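PDB 4IT1: putative glucarate dehydratase from Pseudomonas fluorescens, which probably catalyses the magnesium-dependent dehydration of D-glucarate to 5-dehydro-4-deoxy-D-glucarate, as a member of the mandelate racemase/muconate lactonizing enzyme family. Local coordinates for residues L98-I101 with V102-T105; G321-D324 with T325-L328. All blocks are in the same frame, centred on the assembly; numbering follows the deposited sequence.

Contact 1: L98-I101 with V102-T105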
# COMPACT_ATOMS: atom_id res chain seq x y z
N LEU A 98 -12.30 -7.16 -10.04
CA LEU A 98 -11.31 -7.58 -11.04
C LEU A 98 -10.28 -8.60 -10.51
O LEU A 98 -9.89 -9.51 -11.24
CB LEU A 98 -10.58 -6.38 -11.66
CG LEU A 98 -9.37 -6.72 -12.55
CD1 LEU A 98 -9.80 -7.42 -13.83
CD2 LEU A 98 -8.52 -5.50 -12.89
N ARG A 99 -9.86 -8.42 -9.26
CA ARG A 99 -8.93 -9.36 -8.62
C ARG A 99 -9.58 -10.73 -8.39
O ARG A 99 -9.00 -11.75 -8.75
CB ARG A 99 -8.37 -8.79 -7.31
CG ARG A 99 -7.24 -9.61 -6.70
CD ARG A 99 -6.56 -8.92 -5.52
NE ARG A 99 -5.51 -7.99 -5.94
CZ ARG A 99 -4.26 -8.34 -6.26
NH1 ARG A 99 -3.89 -9.62 -6.23
NH2 ARG A 99 -3.38 -7.42 -6.62
N ARG A 100 -10.78 -10.74 -7.80
CA ARG A 100 -11.49 -11.99 -7.53
C ARG A 100 -11.75 -12.79 -8.81
O ARG A 100 -11.72 -14.02 -8.80
CB ARG A 100 -12.80 -11.74 -6.79
CG ARG A 100 -12.66 -11.56 -5.29
CD ARG A 100 -14.02 -11.48 -4.62
NE ARG A 100 -14.94 -10.64 -5.39
CZ ARG A 100 -15.32 -9.41 -5.06
NH1 ARG A 100 -16.16 -8.75 -5.84
NH2 ARG A 100 -14.88 -8.83 -3.95
N ILE A 101 -12.00 -12.06 -9.90
CA ILE A 101 -12.21 -12.65 -11.22
C ILE A 101 -10.94 -13.32 -11.75
O ILE A 101 -10.99 -14.48 -12.19
CB ILE A 101 -12.79 -11.61 -12.21
CG1 ILE A 101 -14.27 -11.36 -11.89
CG2 ILE A 101 -12.62 -12.04 -13.66
CD1 ILE A 101 -14.85 -10.14 -12.57
N VAL A 102 -9.82 -12.60 -11.71
CA VAL A 102 -8.53 -13.14 -12.17
C VAL A 102 -8.14 -14.40 -11.37
O VAL A 102 -7.60 -15.34 -11.94
CB VAL A 102 -7.40 -12.10 -12.10
CG1 VAL A 102 -6.05 -12.74 -12.40
CG2 VAL A 102 -7.65 -10.96 -13.08
N GLN A 103 -8.45 -14.41 -10.08
CA GLN A 103 -8.15 -15.55 -9.21
C GLN A 103 -8.98 -16.79 -9.59
O GLN A 103 -8.45 -17.89 -9.65
CB GLN A 103 -8.35 -15.20 -7.73
CG GLN A 103 -7.33 -14.22 -7.18
CD GLN A 103 -7.73 -13.61 -5.85
OE1 GLN A 103 -6.87 -13.24 -5.05
NE2 GLN A 103 -9.03 -13.48 -5.61
N THR A 104 -10.27 -16.59 -9.84
CA THR A 104 -11.17 -17.68 -10.23
C THR A 104 -10.74 -18.32 -11.55
O THR A 104 -10.75 -19.55 -11.70
CB THR A 104 -12.62 -17.18 -10.33
OG1 THR A 104 -13.05 -16.78 -9.03
CG2 THR A 104 -13.56 -18.27 -10.85
N THR A 105 -10.35 -17.47 -12.49
CA THR A 105 -9.90 -17.90 -13.80
C THR A 105 -8.61 -18.72 -13.73
O THR A 105 -8.52 -19.80 -14.33
CB THR A 105 -9.72 -16.68 -14.72
OG1 THR A 105 -10.93 -15.92 -14.73
CG2 THR A 105 -9.38 -17.10 -16.15
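Leu98 and Val102, one turn apart on helix 95-107 of the N-terminal capping domain, meet through methyls, with Leu98 CD1 4.2 Å from Val102 CG2. The same Val102 methyl also sits 3.2 Å from Leu98 O, against the carbonyl that takes the Val102 N-H. This is the close-packed flank: helix 128-148 closes over it, Tyr133 and Phe136 meeting Leu98 and Ala132 meeting Val102. On the face towards helix 74-87, the buried Thr105 reaches back through OG1, 2.9 Å from Ile101 O. It approaches from above the carbonyl plane, 38° out of it, while Thr105 N bonds to the same oxygen; the hydroxyl is also bonded to Gln86 of helix 74-87.

The solvent side is looser. There Thr104 repeats the pattern on Arg100 O, its N and OG1 (3.1 Å from that oxygen) arriving from opposite faces of the carbonyl. Gln103 folds back over the preceding turn because its CG lies beside its own backbone N (chi1 -69°). This brings NE2 within 3.5 Å of Arg100 CA and leaves OE1 4.0 Å from Arg99 CG. The planes of the amide and the Arg99 guanidinium are 72° apart. The arginine's methylene does the touching because the guanidinium lies elsewhere, carried by the bend at chi3 to a salt bridge with Asp324 and a cation-pi contact with Tyr133. The chemistry implies a two-sided helix: hydrocarbon packing and a threonine hydroxyl with two hydrogen-bond partners, Ile101 O and Gln86, face the domain, while Gln103 and Thr104 are exposed, although Gln103 still touches Val129.

Contact 2: G321-D324 with T325-L328; sequences GLRD and TQTL
The flat peptide carbonyl of Gly321 receives Thr325 from both sides: Thr325 N and Thr325 OG1 reach it from opposite faces, tilted from its plane by 33° and 23°. Gly321 is the N-cap of helix 322-334, one of the helices around the beta/alpha barrel characteristic of the enolase superfamily, and its positive phi would push a side chain against the preceding carbonyl oxygen. The hydroxyl is the closer donor, with OG1 2.7 Å from Gly321 O against 3.2 Å for Thr325 N. That reach follows from OG1 lying beside the threonine's own backbone N (chi1 -63°), which turns it back down the helix. With a valine here, Gly321 O would probably keep only the backbone N-H and lose its shorter bond, with a methyl in the place of the hydroxyl.

At the helix start, the carboxylate of Glu137 takes the N-H groups of Leu322 and Arg323, where its negative charge would probably favour the positive end of the helix dipole. Asp324 spends its carboxylate outside the helix, on Arg99. Arg323 stretches out from CG to NE alongside Gln326, the two pointing the same way, and it packs on Leu155 of the second subunit. Gln326 CG rests 3.4 Å from Leu322 O. Leu328 turns inward to Val312 and Ala314 of strand 311-314. Two residues further along the helix the double grip recurs: Thr327 N and Thr327 OG1, each 3.1 Å from Arg323 O, reach it from opposite faces.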
# COMPACT_ATOMS: atom_id res chain seq x y z
N GLY A 321 0.62 -4.80 -10.67
CA GLY A 321 0.09 -3.49 -11.05
C GLY A 321 0.66 -2.30 -10.29
O GLY A 321 1.67 -2.41 -9.59
N LEU A 322 -0.02 -1.17 -10.42
CA LEU A 322 0.53 0.11 -9.98
C LEU A 322 0.37 0.35 -8.49
O LEU A 322 1.30 0.79 -7.84
CB LEU A 322 -0.05 1.26 -10.81
CG LEU A 322 0.13 1.15 -12.33
CD1 LEU A 322 -0.49 2.35 -13.03
CD2 LEU A 322 1.59 1.01 -12.75
N ARG A 323 -0.81 0.03 -7.96
CA ARG A 323 -1.08 0.20 -6.54
C ARG A 323 -0.29 -0.78 -5.69
O ARG A 323 0.14 -0.44 -4.58
CB ARG A 323 -2.57 0.12 -6.24
CG ARG A 323 -3.32 1.39 -6.62
CD ARG A 323 -4.80 1.33 -6.28
NE ARG A 323 -5.49 2.51 -6.80
CZ ARG A 323 -6.81 2.67 -6.82
NH1 ARG A 323 -7.63 1.73 -6.35
NH2 ARG A 323 -7.33 3.79 -7.31
N ASP A 324 -0.09 -2.00 -6.20
CA ASP A 324 0.71 -3.02 -5.52
C ASP A 324 2.18 -2.59 -5.46
O ASP A 324 2.87 -2.84 -4.47
CB ASP A 324 0.57 -4.39 -6.21
CG ASP A 324 -0.69 -5.14 -5.79
OD1 ASP A 324 -1.44 -4.66 -4.91
OD2 ASP A 324 -0.93 -6.23 -6.35
N THR A 325 2.64 -1.96 -6.54
CA THR A 325 3.98 -1.39 -6.61
C THR A 325 4.22 -0.28 -5.56
O THR A 325 5.33 -0.14 -5.02
CB THR A 325 4.28 -0.87 -8.03
OG1 THR A 325 4.26 -1.97 -8.94
CG2 THR A 325 5.63 -0.22 -8.10
N GLN A 326 3.17 0.49 -5.26
CA GLN A 326 3.24 1.55 -4.25
C GLN A 326 3.33 0.91 -2.87
O GLN A 326 4.15 1.33 -2.04
CB GLN A 326 2.00 2.45 -4.31
CG GLN A 326 1.83 3.23 -5.60
CD GLN A 326 0.71 4.24 -5.51
OE1 GLN A 326 0.87 5.32 -4.95
NE2 GLN A 326 -0.45 3.88 -6.05
N THR A 327 2.50 -0.10 -2.64
CA THR A 327 2.60 -0.92 -1.44
C THR A 327 4.02 -1.44 -1.27
O THR A 327 4.61 -1.27 -0.20
CB THR A 327 1.61 -2.09 -1.45
OG1 THR A 327 0.30 -1.57 -1.68
CG2 THR A 327 1.62 -2.81 -0.11
N LEU A 328 4.58 -2.02 -2.33
CA LEU A 328 5.95 -2.48 -2.26
C LEU A 328 6.92 -1.35 -1.88
O LEU A 328 7.77 -1.54 -1.00
CB LEU A 328 6.41 -3.17 -3.56
CG LEU A 328 7.90 -3.60 -3.56
CD1 LEU A 328 8.25 -4.62 -2.46
CD2 LEU A 328 8.32 -4.10 -4.92

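Contacts 1 and 2 are single helical stretches in different domains, linked where Arg99 NH2 lies 2.7 Å from Asp324 OD2 in a salt bridge between helix 95-107 and helix 322-334. Both use threonines to double the bonding of a carbonyl four residues back. Contact 1, its centre about 24 Å from the centre of the chain, is the more peripheral, with one flank in solvent and the other packed on helices of its own domain. Contact 2, its centre about 15 Å from that point, has no fully exposed residue; it opens a barrel helix, packs on strand 311-314 and reaches the second subunit. Contact 1 adds one apolar pair to the shared threonine bonds, whereas contact 2 adds a glycine N-cap.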